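Periplasmic oligopeptide-binding protein (Burkholderia pseudomallei, PDB 3ZS6) probably binds oligopeptides in the periplasm and delivers them to an ABC transport system for uptake, as related OppA proteins do. Local coordinates at residues 34-39 with 173-178; 40-45 with 148-153; 84-89 with 126-131. All coordinates share one frame; numbering follows the deposited sequence.

In the fold
From the N terminus the chain runs through helix 26-35 and, after a short loop, into strand 40-42, an outermost strand of a five-stranded antiparallel sheet. Interaction 1 closes the longest loop, bringing residues 173-178, just ahead of strand 181-187, back to the end of that helix. Nested inside it, interaction 2 returns the loop after helix 145-148 to strand 40-42. Interaction 3 is nested within both and lays helix 82-93 on strand 126-128, the other outermost strand of the same sheet. The three meet at Leu39, whose CB lies 3.7 Å from Thr149 OG1 and whose CD1 lies 4.0 Å from Trp89 CZ2, so one packed region links helix end, sheet and loops.

Interaction 1. Residues 34-39 with 173-178; sequences DLFEGL and KNIVSN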
loop_
_atom_site.group_PDB
_atom_site.type_symbol
_atom_site.label_atom_id
_atom_site.label_comp_id
_atom_site.label_asym_id
_atom_site.label_seq_id
_atom_site.Cartn_x
_atom_site.Cartn_y
_atom_site.Cartn_z
ATOM N N ASP A 34 4.056 11.229 -9.013
ATOM C CA ASP A 34 4.701 12.473 -9.430
ATOM C C ASP A 34 4.995 12.418 -10.944
ATOM O O ASP A 34 4.987 13.445 -11.617
ATOM C CB ASP A 34 6.015 12.698 -8.665
ATOM C CG ASP A 34 5.807 13.234 -7.251
ATOM O OD1 ASP A 34 4.661 13.562 -6.853
ATOM O OD2 ASP A 34 6.822 13.347 -6.536
ATOM N N LEU A 35 5.252 11.218 -11.475
ATOM C CA LEU A 35 5.610 11.051 -12.899
ATOM C C LEU A 35 4.421 10.809 -13.843
ATOM O O LEU A 35 4.486 11.154 -15.031
ATOM C CB LEU A 35 6.620 9.912 -13.070
ATOM C CG LEU A 35 7.993 10.099 -12.414
ATOM C CD1 LEU A 35 8.773 8.789 -12.431
ATOM C CD2 LEU A 35 8.790 11.225 -13.103
ATOM N N PHE A 36 3.351 10.213 -13.315
ATOM C CA PHE A 36 2.173 9.861 -14.111
ATOM C C PHE A 36 0.903 10.391 -13.456
ATOM O O PHE A 36 0.821 10.502 -12.234
ATOM C CB PHE A 36 2.027 8.342 -14.257
ATOM C CG PHE A 36 3.150 7.678 -15.009
ATOM C CD1 PHE A 36 4.309 7.283 -14.351
ATOM C CD2 PHE A 36 3.033 7.423 -16.370
ATOM C CE1 PHE A 36 5.342 6.647 -15.035
ATOM C CE2 PHE A 36 4.060 6.796 -17.069
ATOM C CZ PHE A 36 5.217 6.407 -16.402
ATOM N N GLU A 37 -0.094 10.697 -14.277
ATOM C CA GLU A 37 -1.374 11.185 -13.781
ATOM C C GLU A 37 -2.504 10.335 -14.318
ATOM O O GLU A 37 -2.619 10.145 -15.528
ATOM C CB GLU A 37 -1.596 12.634 -14.224
ATOM C CG GLU A 37 -2.923 13.230 -13.740
ATOM C CD GLU A 37 -3.136 14.637 -14.258
ATOM O OE1 GLU A 37 -3.115 14.827 -15.496
ATOM O OE2 GLU A 37 -3.304 15.553 -13.426
ATOM N N GLY A 38 -3.341 9.827 -13.419
ATOM C CA GLY A 38 -4.471 9.003 -13.807
ATOM C C GLY A 38 -5.708 9.840 -14.083
ATOM O O GLY A 38 -5.624 11.068 -14.179
ATOM N N LEU A 39 -6.858 9.177 -14.203
ATOM C CA LEU A 39 -8.134 9.874 -14.393
ATOM C C LEU A 39 -8.361 10.908 -13.288
ATOM O O LEU A 39 -8.809 12.036 -13.546
ATOM C CB LEU A 39 -9.291 8.869 -14.433
ATOM C CG LEU A 39 -9.264 7.885 -15.616
ATOM C CD1 LEU A 39 -10.306 6.753 -15.481
ATOM C CD2 LEU A 39 -9.439 8.624 -16.946
ATOM N N LYS A 173 16.277 7.985 -20.197
ATOM C CA LYS A 173 16.497 8.410 -21.573
ATOM C C LYS A 173 15.395 7.946 -22.530
ATOM O O LYS A 173 15.301 8.427 -23.659
ATOM C CB LYS A 173 17.871 7.939 -22.058
ATOM C CG LYS A 173 19.021 8.499 -21.228
ATOM C CD LYS A 173 20.371 8.148 -21.829
ATOM C CE LYS A 173 21.514 8.796 -21.056
ATOM N NZ LYS A 173 22.829 8.583 -21.735
ATOM N N ASN A 174 14.554 7.026 -22.068
ATOM C CA ASN A 174 13.511 6.449 -22.910
ATOM C C ASN A 174 12.104 6.815 -22.454
ATOM O O ASN A 174 11.179 6.895 -23.265
ATOM C CB ASN A 174 13.644 4.922 -22.933
ATOM C CG ASN A 174 14.996 4.461 -23.442
ATOM O OD1 ASN A 174 15.643 5.147 -24.235
ATOM N ND2 ASN A 174 15.430 3.289 -22.988
ATOM N N ILE A 175 11.948 7.033 -21.152
ATOM C CA ILE A 175 10.629 7.103 -20.536
ATOM C C ILE A 175 9.743 8.215 -21.087
ATOM O O ILE A 175 10.199 9.327 -21.368
ATOM C CB ILE A 175 10.723 7.240 -18.994
ATOM C CG1 ILE A 175 9.360 6.989 -18.343
ATOM C CG2 ILE A 175 11.260 8.610 -18.608
ATOM C CD1 ILE A 175 9.384 7.076 -16.811
ATOM N N VAL A 176 8.466 7.892 -21.243
ATOM C CA VAL A 176 7.452 8.864 -21.624
ATOM C C VAL A 176 6.358 8.771 -20.579
ATOM O O VAL A 176 5.840 7.687 -20.317
ATOM C CB VAL A 176 6.867 8.547 -23.005
ATOM C CG1 VAL A 176 5.725 9.503 -23.335
ATOM C CG2 VAL A 176 7.962 8.610 -24.075
ATOM N N SER A 177 6.030 9.897 -19.957
ATOM C CA SER A 177 5.064 9.907 -18.863
ATOM C C SER A 177 4.268 11.206 -18.896
ATOM O O SER A 177 4.636 12.140 -19.604
ATOM C CB SER A 177 5.770 9.730 -17.511
ATOM O OG SER A 177 6.532 10.876 -17.169
ATOM N N ASN A 178 3.175 11.272 -18.145
ATOM C CA ASN A 178 2.245 12.388 -18.314
ATOM C C ASN A 178 1.957 13.204 -17.056
ATOM O O ASN A 178 1.060 14.058 -17.064
ATOM C CB ASN A 178 0.924 11.882 -18.888
ATOM C CG ASN A 178 0.112 11.126 -17.866
ATOM O OD1 ASN A 178 0.650 10.317 -17.108
ATOM N ND2 ASN A 178 -1.189 11.404 -17.818
HETATM O O HOH W 1 -1.585 14.612 -17.675
#
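Asn178 and Ser177 close over the end of helix 26-35 in this family 5 solute-binding protein, where Leu35, Phe36 and Glu37 lead from the helix toward the five-stranded antiparallel sheet. A helix end and an irregular segment are joined here by a side-chain amide acting as a backbone mimic. Asn178 CG sits between its own backbone N and carbonyl carbon (chi1 74°), which turns the amide toward Glu37. OD1 accepts from Glu37 N at 3.0 Å in a nearly straight bond, although the donor stands above the carbonyl plane. ND2 gives a proton to Glu37 O, also at 3.0 Å; this oxygen lies close to the amide plane and is met on a lone pair. One amide thus grips both the N-H and the C=O of a single residue, and the two bonds together hold the Asn178 amide against rotation about CB-CG.

Phe36 crosses Asn178 at about a right angle, ring and amide planes 54° apart. With CG beside the backbone N and anti to the carbonyl carbon (chi1 -64°), the ring reaches back along the other segment. Ser177 CB lies over one face in a CH-pi contact, 3.6 Å from the Phe36 ring centroid and displaced toward the CE2-CZ rim. Ile175 CD1 approaches Phe36 CZ obliquely at 4.2 Å. The hydroxyl of Ser177 turns from the ring to the helix end, where OG donates to Leu35 O at 3.0 Å, tilted out of the carbonyl plane.

The extended side chain of Glu37 carries its carboxylate past this pairing to Tyr200, which bonds OE2, and Trp201, which bonds OE1. A water bridges the two segments, donating to Glu37 OE1 at 2.7 Å and to Asn178 O at 2.8 Å.

Interaction 2. Residues 40-45 with 148-153; sequences ARIDAS and LTAMAP
Ala150 presses its methyl group against strand 40-42, an outermost strand of the five-stranded antiparallel sheet, from the type I beta turn Leu148-Met151. The contact illustrates how a turn can dock on a strand through small side chains and water, without direct hydrogen bonds between the two.

Apolar contacts centre on Ala150 CB, which points at the strand. It meets Ile42 CG1 at 3.8 Å, with CD1 of the same isoleucine equally near, and faces Ala40 CB at a looser 4.3 Å. Ile42 CG1 stands beside the backbone N and anti to the carbonyl carbon (chi1 -55°), and this turns the ethyl branch toward the turn. Met151 begins by pointing away, but in one of two modelled conformers its chain bends back and brings CE to 4.1 Å from Ile42 CG1, a doubtful contact that may not persist in the other.

Polar atoms add softer contacts. Ala150 CA makes a CA-H...O contact with Ala40 O at 3.3 Å, the angle at the hydrogen being 148°. Thr149 OG1 touches Ala40 CB at 3.6 Å, while its hydrogen bond goes back to Pro146 O. The turn itself is held by Met151 N donating to Leu148 O.

Beyond the contact, strand 48-60 continues the sheet through a backbone bond between Arg41 and Val49, and the Arg41 guanidinium forms a salt bridge with Asp501.

Water supplies the bridge that side chains do not: one molecule accepts from Ile42 N at 3.0 Å and donates to Ala150 O at 2.8 Å.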
loop_
_atom_site.group_PDB
_atom_site.type_symbol
_atom_site.label_atom_id
_atom_site.label_comp_id
_atom_site.label_asym_id
_atom_site.label_seq_id
_atom_site.Cartn_x
_atom_site.Cartn_y
_atom_site.Cartn_z
ATOM N N ALA A 40 -8.037 10.507 -12.060
ATOM C CA ALA A 40 -8.170 11.358 -10.886
ATOM C C ALA A 40 -6.854 11.402 -10.102
ATOM O O ALA A 40 -5.936 10.623 -10.373
ATOM C CB ALA A 40 -9.299 10.843 -9.998
ATOM N N ARG A 41 -6.774 12.314 -9.132
ATOM C CA ARG A 41 -5.635 12.393 -8.216
ATOM C C ARG A 41 -6.140 12.463 -6.776
ATOM O O ARG A 41 -7.282 12.858 -6.532
ATOM C CB ARG A 41 -4.796 13.663 -8.466
ATOM C CG ARG A 41 -4.155 13.807 -9.830
ATOM C CD ARG A 41 -3.026 14.856 -9.784
ATOM N NE ARG A 41 -3.457 16.112 -9.164
ATOM C CZ ARG A 41 -3.016 16.576 -7.995
ATOM N NH1 ARG A 41 -2.111 15.896 -7.295
ATOM N NH2 ARG A 41 -3.479 17.731 -7.524
ATOM N N ILE A 42 -5.280 12.113 -5.825
ATOM C CA ILE A 42 -5.539 12.400 -4.413
ATOM C C ILE A 42 -4.707 13.605 -4.029
ATOM O O ILE A 42 -3.481 13.570 -4.161
ATOM C CB ILE A 42 -5.133 11.242 -3.494
ATOM C CG1 ILE A 42 -5.826 9.944 -3.926
ATOM C CG2 ILE A 42 -5.435 11.598 -2.018
ATOM C CD1 ILE A 42 -7.369 10.050 -3.996
ATOM N N ASP A 43 -5.357 14.677 -3.574
ATOM C CA ASP A 43 -4.626 15.913 -3.283
ATOM C C ASP A 43 -4.081 15.935 -1.854
ATOM O O ASP A 43 -4.142 14.931 -1.138
ATOM C CB ASP A 43 -5.458 17.174 -3.604
ATOM C CG ASP A 43 -6.499 17.508 -2.526
ATOM O OD1 ASP A 43 -6.482 16.912 -1.421
ATOM O OD2 ASP A 43 -7.335 18.399 -2.789
ATOM N N ALA A 44 -3.547 17.077 -1.439
ATOM C CA ALA A 44 -2.821 17.134 -0.172
ATOM C C ALA A 44 -3.735 16.829 1.012
ATOM O O ALA A 44 -3.287 16.328 2.042
ATOM C CB ALA A 44 -2.150 18.483 -0.006
ATOM N N SER A 45 -5.021 17.123 0.852
ATOM C CA SER A 45 -5.992 16.907 1.916
ATOM C C SER A 45 -6.519 15.473 1.948
ATOM O O SER A 45 -7.178 15.074 2.907
ATOM C CB SER A 45 -7.180 17.857 1.746
ATOM O OG SER A 45 -7.947 17.472 0.614
ATOM N N LEU A 148 -10.097 4.688 -6.897
ATOM C CA LEU A 148 -9.169 3.681 -7.394
ATOM C C LEU A 148 -8.316 4.205 -8.546
ATOM O O LEU A 148 -7.132 3.877 -8.647
ATOM C CB LEU A 148 -9.914 2.407 -7.830
ATOM C CG LEU A 148 -10.309 1.425 -6.714
ATOM C CD1 LEU A 148 -11.365 2.028 -5.801
ATOM C CD2 LEU A 148 -10.797 0.103 -7.300
ATOM N N THR A 149 -8.930 5.008 -9.417
ATOM C CA THR A 149 -8.267 5.511 -10.616
ATOM C C THR A 149 -7.173 6.527 -10.282
ATOM O O THR A 149 -6.414 6.936 -11.160
ATOM C CB THR A 149 -9.283 6.176 -11.591
ATOM O OG1 THR A 149 -9.679 7.455 -11.073
ATOM C CG2 THR A 149 -10.517 5.303 -11.765
ATOM N N ALA A 150 -7.090 6.940 -9.020
ATOM C CA ALA A 150 -6.036 7.862 -8.596
ATOM C C ALA A 150 -4.722 7.154 -8.226
ATOM O O ALA A 150 -3.714 7.809 -7.965
ATOM C CB ALA A 150 -6.519 8.745 -7.435
ATOM N N MET A 151 -4.716 5.824 -8.208
ATOM C CA MET A 151 -3.525 5.051 -7.844
ATOM C C MET A 151 -2.614 4.779 -9.048
ATOM O O MET A 151 -3.073 4.759 -10.188
ATOM C CB MET A 151 -3.936 3.725 -7.188
ATOM C CG MET A 151 -4.508 3.868 -5.772
ATOM S SD MET A 151 -3.357 4.658 -4.602
ATOM C CE MET A 151 -3.895 6.356 -4.661
ATOM N N ALA A 152 -1.340 4.513 -8.779
ATOM C CA ALA A 152 -0.353 4.378 -9.850
ATOM C C ALA A 152 -0.636 3.301 -10.899
ATOM O O ALA A 152 -0.424 3.532 -12.088
ATOM C CB ALA A 152 1.057 4.232 -9.271
ATOM N N PRO A 153 -1.121 2.124 -10.476
ATOM C CA PRO A 153 -1.266 1.099 -11.513
ATOM C C PRO A 153 -2.382 1.403 -12.520
ATOM O O PRO A 153 -2.413 0.753 -13.564
ATOM C CB PRO A 153 -1.580 -0.176 -10.716
ATOM C CG PRO A 153 -1.055 0.111 -9.315
ATOM C CD PRO A 153 -1.354 1.583 -9.126
HETATM O O HOH W 2 -3.418 9.971 -10.608
HETATM O O HOH W 3 -3.176 10.361 -7.017
#

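Interaction 3. Residues 84-89 with 126-131; sequences DFVYAW and IRAIDP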
loop_
_atom_site.group_PDB
_atom_site.type_symbol
_atom_site.label_atom_id
_atom_site.label_comp_id
_atom_site.label_asym_id
_atom_site.label_seq_id
_atom_site.Cartn_x
_atom_site.Cartn_y
_atom_site.Cartn_z
ATOM N N ASP A 84 -5.229 5.763 -24.533
ATOM C CA ASP A 84 -4.091 5.490 -23.648
ATOM C C ASP A 84 -4.507 4.714 -22.399
ATOM O O ASP A 84 -3.752 3.877 -21.896
ATOM C CB ASP A 84 -3.369 6.781 -23.256
ATOM C CG ASP A 84 -2.711 7.466 -24.448
ATOM O OD1 ASP A 84 -2.064 6.765 -25.261
ATOM O OD2 ASP A 84 -2.844 8.699 -24.567
ATOM N N PHE A 85 -5.708 4.994 -21.903
ATOM C CA PHE A 85 -6.213 4.298 -20.721
ATOM C C PHE A 85 -6.706 2.885 -21.058
ATOM O O PHE A 85 -6.434 1.936 -20.319
ATOM C CB PHE A 85 -7.298 5.122 -20.012
ATOM C CG PHE A 85 -6.758 6.337 -19.298
ATOM C CD1 PHE A 85 -6.602 7.544 -19.968
ATOM C CD2 PHE A 85 -6.386 6.262 -17.961
ATOM C CE1 PHE A 85 -6.093 8.663 -19.312
ATOM C CE2 PHE A 85 -5.876 7.368 -17.297
ATOM C CZ PHE A 85 -5.728 8.570 -17.973
ATOM N N VAL A 86 -7.419 2.749 -22.173
ATOM C CA VAL A 86 -7.854 1.434 -22.629
ATOM C C VAL A 86 -6.637 0.503 -22.730
ATOM O O VAL A 86 -6.649 -0.617 -22.208
ATOM C CB VAL A 86 -8.604 1.507 -23.992
ATOM C CG1 VAL A 86 -8.899 0.106 -24.522
ATOM C CG2 VAL A 86 -9.907 2.314 -23.859
ATOM N N TYR A 87 -5.585 0.987 -23.385
ATOM C CA TYR A 87 -4.348 0.222 -23.536
ATOM C C TYR A 87 -3.724 -0.144 -22.191
ATOM O O TYR A 87 -3.370 -1.302 -21.954
ATOM C CB TYR A 87 -3.334 1.002 -24.380
ATOM C CG TYR A 87 -1.948 0.405 -24.352
ATOM C CD1 TYR A 87 -1.634 -0.716 -25.122
ATOM C CD2 TYR A 87 -0.952 0.950 -23.551
ATOM C CE1 TYR A 87 -0.362 -1.276 -25.092
ATOM C CE2 TYR A 87 0.321 0.403 -23.521
ATOM C CZ TYR A 87 0.610 -0.713 -24.293
ATOM O OH TYR A 87 1.874 -1.263 -24.262
ATOM N N ALA A 88 -3.595 0.845 -21.314
ATOM C CA ALA A 88 -2.955 0.647 -20.017
ATOM C C ALA A 88 -3.678 -0.396 -19.181
ATOM O O ALA A 88 -3.047 -1.269 -18.591
ATOM C CB ALA A 88 -2.863 1.976 -19.246
ATOM N N TRP A 89 -5.000 -0.297 -19.126
ATOM C CA TRP A 89 -5.787 -1.200 -18.291
ATOM C C TRP A 89 -5.850 -2.622 -18.862
ATOM O O TRP A 89 -5.766 -3.595 -18.110
ATOM C CB TRP A 89 -7.198 -0.642 -18.044
ATOM C CG TRP A 89 -7.201 0.604 -17.198
ATOM C CD1 TRP A 89 -6.135 1.427 -16.945
ATOM C CD2 TRP A 89 -8.315 1.159 -16.486
ATOM N NE1 TRP A 89 -6.523 2.468 -16.128
ATOM C CE2 TRP A 89 -7.855 2.326 -15.831
ATOM C CE3 TRP A 89 -9.655 0.786 -16.336
ATOM C CZ2 TRP A 89 -8.695 3.130 -15.048
ATOM C CZ3 TRP A 89 -10.490 1.588 -15.553
ATOM C CH2 TRP A 89 -10.003 2.739 -14.916
ATOM N N ILE A 126 -13.502 -1.458 -20.271
ATOM C CA ILE A 126 -13.195 -0.044 -20.447
ATOM C C ILE A 126 -13.223 0.312 -21.930
ATOM O O ILE A 126 -12.618 -0.376 -22.752
ATOM C CB ILE A 126 -11.842 0.374 -19.831
ATOM C CG1 ILE A 126 -11.625 1.882 -20.021
ATOM C CG2 ILE A 126 -10.697 -0.405 -20.450
ATOM C CD1 ILE A 126 -10.424 2.443 -19.269
ATOM N N ARG A 127 -13.918 1.394 -22.264
ATOM C CA ARG A 127 -14.146 1.743 -23.665
ATOM C C ARG A 127 -13.922 3.230 -23.954
ATOM O O ARG A 127 -14.337 4.098 -23.181
ATOM C CB ARG A 127 -15.565 1.332 -24.064
ATOM C CG ARG A 127 -15.922 1.579 -25.513
ATOM C CD ARG A 127 -17.231 0.879 -25.874
ATOM N NE ARG A 127 -18.396 1.481 -25.226
ATOM C CZ ARG A 127 -19.266 2.279 -25.844
ATOM N NH1 ARG A 127 -19.106 2.576 -27.130
ATOM N NH2 ARG A 127 -20.299 2.779 -25.177
ATOM N N ALA A 128 -13.264 3.514 -25.073
ATOM C CA ALA A 128 -13.153 4.889 -25.549
ATOM C C ALA A 128 -14.338 5.234 -26.458
ATOM O O ALA A 128 -14.358 4.869 -27.635
ATOM C CB ALA A 128 -11.837 5.095 -26.280
ATOM N N ILE A 129 -15.332 5.922 -25.905
ATOM C CA ILE A 129 -16.481 6.361 -26.699
ATOM C C ILE A 129 -16.017 7.345 -27.767
ATOM O O ILE A 129 -16.505 7.343 -28.899
ATOM C CB ILE A 129 -17.566 6.999 -25.809
ATOM C CG1 ILE A 129 -18.140 5.942 -24.864
ATOM C CG2 ILE A 129 -18.669 7.644 -26.664
ATOM C CD1 ILE A 129 -19.168 6.472 -23.898
ATOM N N ASP A 130 -15.079 8.198 -27.376
ATOM C CA ASP A 130 -14.346 9.055 -28.298
ATOM C C ASP A 130 -13.049 9.416 -27.588
ATOM O O ASP A 130 -12.854 9.030 -26.432
ATOM C CB ASP A 130 -15.161 10.291 -28.701
ATOM C CG ASP A 130 -15.513 11.188 -27.518
ATOM O OD1 ASP A 130 -14.624 11.486 -26.685
ATOM O OD2 ASP A 130 -16.688 11.611 -27.434
ATOM N N PRO A 131 -12.150 10.138 -28.266
ATOM C CA PRO A 131 -10.814 10.362 -27.694
ATOM C C PRO A 131 -10.819 11.023 -26.310
ATOM O O PRO A 131 -9.799 10.966 -25.616
ATOM C CB PRO A 131 -10.146 11.289 -28.715
ATOM C CG PRO A 131 -10.888 11.045 -29.994
ATOM C CD PRO A 131 -12.302 10.765 -29.589
#
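Ile126 reaches from strand 126-128 into the angle between Phe85, Val86 and Trp89 of helix 82-93, and its course shows how one branched side chain can seat a helix on a sheet. Its CB points at the helix and already lies 4.1 Å from Trp89 CE3. There the chain forks. CG2, between the backbone N and the carbonyl carbon, comes up against the helix backbone, 4.0 Å from Val86 CA. CG1 takes the position anti to the backbone N (chi1 -178°) and passes Val86 CG2 at 4.2 Å. Continuing extended, the chain ends in CD1, which rests over one face of the Trp89 six-membered ring, 3.8 Å from its centroid, in a CH-pi contact. The same methyl is 4.2 Å from Phe85 CB, at the root of that side chain; the Phe85 ring itself turns away.

Val86 extends the contact along the strand: its CG2 touches Ala128 N at 3.8 Å and packs on Ala128 CB. Trp89 NE1 donates to Leu154 O, a bond that probably helps to set the indole's orientation. Arg127 points away from the helix and pairs with Glu135 on the neighbouring strand 133-137.

Helix and strand axes approach to 7.9 Å and run nearly antiparallel, at 155°. The result is helix-on-sheet packing at an outermost strand, with alternate residues Ile126 and Ala128 facing the helix, within the alpha/beta architecture of a periplasmic solute-binding protein.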